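Putative endo-1,4-beta-xylanase (Bacteroides thetaiotaomicron VPI-5482, PDB 5MSX) probably hydrolyses O-glycosidic bonds in plant pectin as a family 43 glycoside hydrolase, likely an arabinofuranosidase, with a bound calcium ion. Local coordinates at residues I191-I203 and L214-V228. Numbering follows the deposited sequence.
Sequences ISTPRKEYSEGPI and LYTIGGDEKYQYAYV. With EDO (1,2-ethanediol), chain Z.
Ile203 and Leu214 form an antiparallel hydrogen-bonded pair where the loop 191-203 enters a four-stranded antiparallel sheet, one blade of the five-bladed beta-propeller of glycoside hydrolase family 43; Leu214 N reaches Ile203 O at 2.9 Å. Two residues along the strand, Thr216 N binds Glu200 O, and Glu200 N turns to the side-chain OG1 of Thr216, 2.9 Å away with an N-H...O angle of 150°. Ser199 OG, held opposite its own backbone N (chi1 173°), meets Thr216 O in the carbonyl plane on a lone pair. Residues 193-199 of the loop wrap the Tyr215 side chain: Thr193 CG2 sits over one ring face, 3.8 Å from the centroid in a CH-pi contact, while Ser199 OG lies at the ring edge. With an alanine at Tyr215, Thr193 CG2 would probably lose the ring face it rests on and a gap would open beside Arg195 CB, where the phenol oxygen now sits. Arg195 itself bridges to Asp244. Glu200, the predicted proton donor, extends its carboxylate beside Asp154; Tyr198 OH meets its OE1 from above the carboxylate plane, and Tyr223 OH makes a weak bond to OE2. Gly201, near the calcium ion, gives its O to Tyr225 OH at 2.6 Å, in the carbonyl plane, and Thr216 CG2 stands 3.5 Å above the plane of that tyrosine's ring, offset toward its rim.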
ATOM      1  N   ILE C 191      11.561 -19.745 -15.082  1.00 22.27           N
ATOM      2  CA  ILE C 191      10.461 -20.583 -15.542  1.00 21.03           C
ATOM      3  C   ILE C 191      11.001 -21.573 -16.548  1.00 22.40           C
ATOM      4  O   ILE C 191      11.770 -21.203 -17.454  1.00 22.97           O
ATOM      5  CB  ILE C 191       9.333 -19.759 -16.194  1.00 20.23           C
ATOM      6  CG1 ILE C 191       8.624 -18.919 -15.129  1.00 21.47           C
ATOM      7  CG2 ILE C 191       8.319 -20.661 -16.899  1.00 19.51           C
ATOM      8  CD1 ILE C 191       8.108 -17.605 -15.669  1.00 23.28           C
ATOM      9  N   SER C 192      10.568 -22.813 -16.396  1.00 21.90           N
ATOM     10  CA  SER C 192      10.917 -23.890 -17.306  1.00 24.27           C
ATOM     11  C   SER C 192       9.971 -23.917 -18.536  1.00 23.94           C
ATOM     12  O   SER C 192       8.751 -23.903 -18.384  1.00 23.51           O
ATOM     13  CB  SER C 192      10.821 -25.218 -16.561  1.00 24.38           C
ATOM     14  OG  SER C 192      11.066 -26.271 -17.455  1.00 29.29           O
ATOM     15  N   THR C 193      10.546 -23.939 -19.740  1.00 23.07           N
ATOM     16  CA  THR C 193       9.773 -24.007 -20.982  1.00 24.38           C
ATOM     17  C   THR C 193      10.412 -25.027 -21.952  1.00 24.94           C
ATOM     18  O   THR C 193      11.614 -25.249 -21.893  1.00 22.81           O
ATOM     19  CB  THR C 193       9.715 -22.614 -21.675  1.00 24.02           C
ATOM     20  OG1 THR C 193      11.024 -22.227 -22.097  1.00 24.13           O
ATOM     21  CG2 THR C 193       9.127 -21.506 -20.751  1.00 21.66           C
ATOM     22  N   PRO C 194       9.621 -25.623 -22.863  1.00 25.23           N
ATOM     23  CA  PRO C 194      10.233 -26.579 -23.789  1.00 26.67           C
ATOM     24  C   PRO C 194      11.065 -25.947 -24.910  1.00 29.32           C
ATOM     25  O   PRO C 194      11.902 -26.624 -25.499  1.00 28.73           O
ATOM     26  CB  PRO C 194       9.020 -27.326 -24.370  1.00 26.09           C
ATOM     27  CG  PRO C 194       7.911 -26.378 -24.231  1.00 25.02           C
ATOM     28  CD  PRO C 194       8.155 -25.674 -22.934  1.00 25.35           C
ATOM     29  N   ARG C 195      10.840 -24.668 -25.200  1.00 31.72           N
ATOM     30  CA  ARG C 195      11.690 -23.927 -26.142  1.00 33.48           C
ATOM     31  C   ARG C 195      12.695 -23.099 -25.369  1.00 32.26           C
ATOM     32  O   ARG C 195      12.311 -22.297 -24.519  1.00 34.00           O
ATOM     33  CB  ARG C 195      10.809 -23.116 -27.091  1.00 33.00           C
ATOM     34  CG  ARG C 195      10.007 -24.088 -27.954  1.00 34.91           C
ATOM     35  CD  ARG C 195       8.922 -23.447 -28.754  1.00 34.98           C
ATOM     36  NE  ARG C 195       7.918 -24.415 -29.208  1.00 36.93           N
ATOM     37  CZ  ARG C 195       8.069 -25.302 -30.194  1.00 35.28           C
ATOM     38  NH1 ARG C 195       9.199 -25.391 -30.899  1.00 36.23           N
ATOM     39  NH2 ARG C 195       7.058 -26.106 -30.497  1.00 32.72           N
ATOM     40  N   LYS C 196      13.982 -23.302 -25.661  1.00 32.61           N
ATOM     41  CA  LYS C 196      15.096 -22.911 -24.765  1.00 34.77           C
ATOM     42  C   LYS C 196      15.885 -21.636 -25.129  1.00 34.44           C
ATOM     43  O   LYS C 196      16.747 -21.184 -24.353  1.00 39.66           O
ATOM     44  CB  LYS C 196      16.110 -24.069 -24.666  1.00 37.51           C
ATOM     45  CG  LYS C 196      15.525 -25.461 -24.433  1.00 41.11           C
ATOM     46  CD  LYS C 196      14.851 -25.584 -23.082  1.00 43.41           C
ATOM     47  CE  LYS C 196      14.322 -26.989 -22.840  1.00 47.12           C
ATOM     48  NZ  LYS C 196      13.740 -27.108 -21.468  1.00 49.90           N
ATOM     49  N   GLU C 197      15.624 -21.067 -26.300  1.00 31.79           N
ATOM     50  CA  GLU C 197      16.440 -19.955 -26.803  1.00 29.53           C
ATOM     51  C   GLU C 197      16.150 -18.635 -26.108  1.00 25.82           C
ATOM     52  O   GLU C 197      15.221 -18.538 -25.289  1.00 24.85           O
ATOM     53  CB  GLU C 197      16.337 -19.831 -28.331  1.00 35.73           C
ATOM     54  CG  GLU C 197      14.943 -19.692 -28.940  1.00 39.10           C
ATOM     55  CD  GLU C 197      14.273 -21.034 -29.253  1.00 42.16           C
ATOM     56  OE1 GLU C 197      13.902 -21.282 -30.427  1.00 47.77           O
ATOM     57  OE2 GLU C 197      14.126 -21.856 -28.325  1.00 42.51           O
ATOM     58  N   TYR C 198      16.981 -17.633 -26.381  1.00 21.41           N
ATOM     59  CA  TYR C 198      16.791 -16.305 -25.831  1.00 21.32           C
ATOM     60  C   TYR C 198      15.320 -15.846 -25.894  1.00 21.30           C
ATOM     61  O   TYR C 198      14.686 -15.861 -26.968  1.00 19.16           O
ATOM     62  CB  TYR C 198      17.653 -15.274 -26.566  1.00 20.93           C
ATOM     63  CG  TYR C 198      17.388 -13.881 -26.062  1.00 22.74           C
ATOM     64  CD1 TYR C 198      17.750 -13.512 -24.778  1.00 21.83           C
ATOM     65  CD2 TYR C 198      16.701 -12.945 -26.849  1.00 24.07           C
ATOM     66  CE1 TYR C 198      17.467 -12.246 -24.279  1.00 22.49           C
ATOM     67  CE2 TYR C 198      16.408 -11.681 -26.359  1.00 24.33           C
ATOM     68  CZ  TYR C 198      16.805 -11.333 -25.083  1.00 23.65           C
ATOM     69  OH  TYR C 198      16.516 -10.075 -24.619  1.00 23.34           O
ATOM     70  N   SER C 199      14.810 -15.368 -24.755  1.00 20.81           N
ATOM     71  CA  SER C 199      13.422 -14.928 -24.645  1.00 19.38           C
ATOM     72  C   SER C 199      13.269 -13.595 -23.949  1.00 19.81           C
ATOM     73  O   SER C 199      14.020 -13.251 -22.994  1.00 18.03           O
ATOM     74  CB  SER C 199      12.616 -15.978 -23.870  1.00 20.76           C
ATOM     75  OG  SER C 199      11.301 -15.498 -23.600  1.00 20.14           O
ATOM     76  N   GLU C 200      12.279 -12.837 -24.408  1.00 18.95           N
ATOM     77  CA  GLU C 200      11.962 -11.539 -23.796  1.00 19.87           C
ATOM     78  C   GLU C 200      10.457 -11.283 -23.857  1.00 17.42           C
ATOM     79  O   GLU C 200       9.690 -12.209 -24.073  1.00 16.42           O
ATOM     80  CB  GLU C 200      12.799 -10.441 -24.467  1.00 21.66           C
ATOM     81  CG  GLU C 200      12.495 -10.161 -25.929  1.00 25.08           C
ATOM     82  CD  GLU C 200      13.520  -9.206 -26.592  1.00 28.81           C
ATOM     83  OE1 GLU C 200      14.458  -8.735 -25.898  1.00 31.47           O
ATOM     84  OE2 GLU C 200      13.389  -8.908 -27.807  1.00 28.08           O
ATOM     85  N   GLY C 201      10.035 -10.050 -23.629  1.00 16.19           N
ATOM     86  CA  GLY C 201       8.621  -9.685 -23.759  1.00 15.75           C
ATOM     87  C   GLY C 201       7.601 -10.595 -23.079  1.00 15.00           C
ATOM     88  O   GLY C 201       6.585 -10.919 -23.682  1.00 16.27           O
ATOM     89  N   PRO C 202       7.845 -10.980 -21.821  1.00 13.62           N
ATOM     90  CA  PRO C 202       6.842 -11.849 -21.157  1.00 13.85           C
ATOM     91  C   PRO C 202       5.445 -11.202 -21.060  1.00 12.96           C
ATOM     92  O   PRO C 202       5.328 -10.013 -20.900  1.00 12.36           O
ATOM     93  CB  PRO C 202       7.434 -12.073 -19.760  1.00 13.47           C
ATOM     94  CG  PRO C 202       8.426 -10.967 -19.566  1.00 13.47           C
ATOM     95  CD  PRO C 202       8.964 -10.630 -20.921  1.00 13.58           C
ATOM     96  N   ILE C 203       4.426 -12.016 -21.216  1.00 13.33           N
ATOM     97  CA  ILE C 203       3.044 -11.654 -21.005  1.00 13.78           C
ATOM     98  C   ILE C 203       2.534 -12.670 -20.032  1.00 14.01           C
ATOM     99  O   ILE C 203       2.799 -13.843 -20.215  1.00 14.04           O
ATOM    100  CB  ILE C 203       2.220 -11.754 -22.331  1.00 14.47           C
ATOM    101  CG1 ILE C 203       2.729 -10.702 -23.341  1.00 14.60           C
ATOM    102  CG2 ILE C 203       0.698 -11.682 -22.078  1.00 13.78           C
ATOM    103  CD1 ILE C 203       2.159 -10.906 -24.764  1.00 14.61           C
ATOM    104  N   LEU C 214       3.318 -16.438 -21.449  1.00 14.84           N
ATOM    105  CA  LEU C 214       3.702 -16.317 -22.855  1.00 15.41           C
ATOM    106  C   LEU C 214       5.052 -15.642 -22.902  1.00 14.80           C
ATOM    107  O   LEU C 214       5.269 -14.658 -22.186  1.00 15.88           O
ATOM    108  CB  LEU C 214       2.688 -15.427 -23.628  1.00 15.81           C
ATOM    109  CG  LEU C 214       1.292 -15.976 -23.963  1.00 16.15           C
ATOM    110  CD1 LEU C 214       0.518 -16.426 -22.746  1.00 16.31           C
ATOM    111  CD2 LEU C 214       0.517 -14.895 -24.706  1.00 16.52           C
ATOM    112  N   TYR C 215       5.927 -16.136 -23.772  1.00 14.25           N
ATOM    113  CA  TYR C 215       7.297 -15.665 -23.858  1.00 14.84           C
ATOM    114  C   TYR C 215       7.743 -15.641 -25.335  1.00 14.31           C
ATOM    115  O   TYR C 215       7.325 -16.484 -26.130  1.00 13.48           O
ATOM    116  CB  TYR C 215       8.182 -16.569 -22.985  1.00 15.40           C
ATOM    117  CG  TYR C 215       8.230 -18.029 -23.410  1.00 16.47           C
ATOM    118  CD1 TYR C 215       7.233 -18.919 -23.039  1.00 16.80           C
ATOM    119  CD2 TYR C 215       9.280 -18.512 -24.185  1.00 17.57           C
ATOM    120  CE1 TYR C 215       7.262 -20.240 -23.457  1.00 17.40           C
ATOM    121  CE2 TYR C 215       9.326 -19.846 -24.599  1.00 18.37           C
ATOM    122  CZ  TYR C 215       8.327 -20.698 -24.239  1.00 18.18           C
ATOM    123  OH  TYR C 215       8.378 -22.004 -24.672  1.00 18.01           O
ATOM    124  N   THR C 216       8.552 -14.664 -25.711  1.00 14.05           N
ATOM    125  CA  THR C 216       9.075 -14.615 -27.088  1.00 14.36           C
ATOM    126  C   THR C 216      10.233 -15.551 -27.289  1.00 15.30           C
ATOM    127  O   THR C 216      10.937 -15.917 -26.331  1.00 15.16           O
ATOM    128  CB  THR C 216       9.538 -13.201 -27.557  1.00 14.42           C
ATOM    129  OG1 THR C 216      10.784 -12.804 -26.920  1.00 13.50           O
ATOM    130  CG2 THR C 216       8.453 -12.198 -27.336  1.00 14.63           C
ATOM    131  N   ILE C 217      10.352 -15.982 -28.542  1.00 16.24           N
ATOM    132  CA  ILE C 217      11.472 -16.727 -29.087  0.50 17.65           C
ATOM    133  C   ILE C 217      11.908 -16.019 -30.401  1.00 18.47           C
ATOM    134  O   ILE C 217      11.060 -15.479 -31.110  1.00 17.81           O
ATOM    135  CB  ILE C 217      10.997 -18.172 -29.341  0.50 18.39           C
ATOM    136  CG1 ILE C 217      10.852 -18.924 -28.011  0.50 19.12           C
ATOM    137  CG2 ILE C 217      11.895 -18.933 -30.287  0.50 18.93           C
ATOM    138  CD1 ILE C 217      12.015 -18.743 -27.057  0.50 18.94           C
ATOM    139  N   GLY C 218      13.207 -16.037 -30.722  1.00 20.30           N
ATOM    140  CA  GLY C 218      13.726 -15.400 -31.938  1.00 18.94           C
ATOM    141  C   GLY C 218      13.756 -13.894 -31.829  1.00 19.99           C
ATOM    142  O   GLY C 218      13.665 -13.313 -30.743  1.00 20.19           O
ATOM    143  N   GLY C 219      13.886 -13.263 -32.982  1.00 20.01           N
ATOM    144  CA  GLY C 219      13.934 -11.809 -33.105  1.00 19.44           C
ATOM    145  C   GLY C 219      13.770 -11.450 -34.588  1.00 19.19           C
ATOM    146  O   GLY C 219      13.841 -12.330 -35.447  1.00 18.19           O
ATOM    147  N   ASP C 220      13.530 -10.176 -34.872  1.00 19.63           N
ATOM    148  CA  ASP C 220      13.330  -9.679 -36.260  1.00 21.32           C
ATOM    149  C   ASP C 220      12.196 -10.472 -36.898  1.00 20.53           C
ATOM    150  O   ASP C 220      11.193 -10.716 -36.216  1.00 18.49           O
ATOM    151  CB  ASP C 220      14.655  -9.716 -37.063  1.00 23.43           C
ATOM    152  CG  ASP C 220      15.785  -8.964 -36.355  1.00 25.53           C
ATOM    153  OD1 ASP C 220      15.571  -7.809 -35.947  1.00 28.82           O
ATOM    154  OD2 ASP C 220      16.868  -9.541 -36.153  1.00 26.96           O
ATOM    155  N   GLU C 221      12.350 -10.921 -38.154  1.00 20.27           N
ATOM    156  CA  GLU C 221      11.300 -11.669 -38.841  1.00 20.34           C
ATOM    157  C   GLU C 221      11.053 -13.001 -38.177  1.00 20.10           C
ATOM    158  O   GLU C 221       9.967 -13.543 -38.350  1.00 18.08           O
ATOM    159  CB  GLU C 221      11.624 -11.964 -40.327  1.00 20.98           C
ATOM    160  CG  GLU C 221      11.932 -10.751 -41.176  1.00 20.44           C
ATOM    161  CD  GLU C 221      13.425 -10.489 -41.319  1.00 22.55           C
ATOM    162  OE1 GLU C 221      14.152 -10.517 -40.281  1.00 24.38           O
ATOM    163  OE2 GLU C 221      13.892 -10.234 -42.467  1.00 22.19           O
ATOM    164  N   LYS C 222      12.039 -13.539 -37.439  1.00 19.96           N
ATOM    165  CA  LYS C 222      11.827 -14.839 -36.746  1.00 21.79           C
ATOM    166  C   LYS C 222      11.158 -14.762 -35.369  1.00 19.04           C
ATOM    167  O   LYS C 222      10.995 -15.772 -34.729  1.00 19.29           O
ATOM    168  CB  LYS C 222      13.125 -15.641 -36.641  1.00 25.28           C
ATOM    169  CG  LYS C 222      13.814 -15.921 -37.969  1.00 30.89           C
ATOM    170  CD  LYS C 222      13.075 -16.951 -38.811  1.00 36.85           C
ATOM    171  CE  LYS C 222      13.617 -16.986 -40.241  1.00 41.14           C
ATOM    172  NZ  LYS C 222      13.007 -18.092 -41.040  1.00 44.64           N
ATOM    173  N   TYR C 223      10.756 -13.578 -34.919  1.00 18.44           N
ATOM    174  CA  TYR C 223      10.014 -13.414 -33.656  1.00 17.67           C
ATOM    175  C   TYR C 223       8.779 -14.340 -33.633  1.00 17.30           C
ATOM    176  O   TYR C 223       8.045 -14.425 -34.633  1.00 17.28           O
ATOM    177  CB  TYR C 223       9.547 -11.979 -33.521  1.00 20.09           C
ATOM    178  CG  TYR C 223      10.077 -11.139 -32.388  1.00 20.43           C
ATOM    179  CD1 TYR C 223      10.296 -11.687 -31.111  1.00 22.60           C
ATOM    180  CD2 TYR C 223      10.247  -9.768 -32.546  1.00 20.39           C
ATOM    181  CE1 TYR C 223      10.715 -10.892 -30.051  1.00 22.23           C
ATOM    182  CE2 TYR C 223      10.649  -8.956 -31.469  1.00 21.11           C
ATOM    183  CZ  TYR C 223      10.872  -9.538 -30.228  1.00 20.76           C
ATOM    184  OH  TYR C 223      11.254  -8.796 -29.152  1.00 21.48           O
ATOM    185  N   GLN C 224       8.622 -15.090 -32.546  1.00 15.30           N
ATOM    186  CA  GLN C 224       7.432 -15.884 -32.263  1.00 16.35           C
ATOM    187  C   GLN C 224       7.067 -15.737 -30.779  1.00 15.25           C
ATOM    188  O   GLN C 224       7.930 -15.406 -29.927  1.00 14.20           O
ATOM    189  CB  GLN C 224       7.667 -17.351 -32.549  1.00 16.99           C
ATOM    190  CG  GLN C 224       8.114 -17.665 -33.965  1.00 18.00           C
ATOM    191  CD  GLN C 224       8.496 -19.134 -34.137  1.00 19.40           C
ATOM    192  OE1 GLN C 224       9.403 -19.605 -33.507  1.00 20.87           O
ATOM    193  NE2 GLN C 224       7.780 -19.844 -34.966  1.00 19.80           N
ATOM    194  N   TYR C 225       5.796 -15.957 -30.479  1.00 14.76           N
ATOM    195  CA  TYR C 225       5.373 -16.172 -29.087  1.00 13.98           C
ATOM    196  C   TYR C 225       5.058 -17.646 -28.916  1.00 14.24           C
ATOM    197  O   TYR C 225       4.378 -18.276 -29.747  1.00 13.20           O
ATOM    198  CB  TYR C 225       4.166 -15.300 -28.695  1.00 13.13           C
ATOM    199  CG  TYR C 225       4.481 -14.010 -27.988  1.00 12.53           C
ATOM    200  CD1 TYR C 225       4.852 -14.003 -26.653  1.00 12.78           C
ATOM    201  CD2 TYR C 225       4.416 -12.771 -28.653  1.00 12.92           C
ATOM    202  CE1 TYR C 225       5.142 -12.815 -25.980  1.00 12.54           C
ATOM    203  CE2 TYR C 225       4.709 -11.576 -27.992  1.00 12.11           C
ATOM    204  CZ  TYR C 225       5.060 -11.607 -26.635  1.00 12.92           C
ATOM    205  OH  TYR C 225       5.359 -10.444 -25.942  1.00 11.53           O
ATOM    206  N   ALA C 226       5.564 -18.174 -27.802  1.00 14.38           N
ATOM    207  CA  ALA C 226       5.215 -19.493 -27.302  1.00 15.04           C
ATOM    208  C   ALA C 226       4.633 -19.331 -25.907  1.00 15.33           C
ATOM    209  O   ALA C 226       4.616 -18.208 -25.361  1.00 15.58           O
ATOM    210  CB  ALA C 226       6.444 -20.374 -27.282  1.00 15.24           C
ATOM    211  N   TYR C 227       4.117 -20.414 -25.324  1.00 14.90           N
ATOM    212  CA  TYR C 227       3.539 -20.322 -23.984  1.00 15.10           C
ATOM    213  C   TYR C 227       3.531 -21.657 -23.248  1.00 15.11           C
ATOM    214  O   TYR C 227       3.735 -22.705 -23.838  1.00 14.06           O
ATOM    215  CB  TYR C 227       2.122 -19.711 -23.992  1.00 15.03           C
ATOM    216  CG  TYR C 227       1.041 -20.698 -24.277  1.00 15.87           C
ATOM    217  CD1 TYR C 227       0.908 -21.263 -25.541  1.00 15.67           C
ATOM    218  CD2 TYR C 227       0.139 -21.099 -23.288  1.00 16.50           C
ATOM    219  CE1 TYR C 227      -0.093 -22.170 -25.832  1.00 16.45           C
ATOM    220  CE2 TYR C 227      -0.860 -22.026 -23.571  1.00 16.32           C
ATOM    221  CZ  TYR C 227      -0.974 -22.546 -24.853  1.00 17.39           C
ATOM    222  OH  TYR C 227      -1.974 -23.457 -25.161  1.00 17.65           O
ATOM    223  N   VAL C 228       3.371 -21.531 -21.932  1.00 15.55           N
ATOM    224  CA  VAL C 228       3.118 -22.601 -20.989  1.00 16.33           C
ATOM    225  C   VAL C 228       1.984 -22.187 -20.035  1.00 17.92           C
ATOM    226  O   VAL C 228       1.605 -20.997 -19.953  1.00 17.68           O
ATOM    227  CB  VAL C 228       4.391 -22.972 -20.172  1.00 16.08           C
ATOM    228  CG1 VAL C 228       5.455 -23.530 -21.090  1.00 16.48           C
ATOM    229  CG2 VAL C 228       4.964 -21.792 -19.378  1.00 16.01           C
TER
HETATM  230  C1  EDO Z 508       8.580 -28.245 -18.995  1.00 44.07           C
HETATM  231  O1  EDO Z 508       9.341 -27.517 -19.970  1.00 44.66           O
HETATM  232  C2  EDO Z 508       7.219 -27.584 -18.805  1.00 43.95           C
HETATM  233  O2  EDO Z 508       7.367 -26.292 -18.189  1.00 41.57           O
HETATM  234  O   HOH W   1      13.098 -13.472 -28.185  1.00 20.55           O
HETATM  235  O   HOH W   2      15.675 -16.318 -29.390  1.00 23.28           O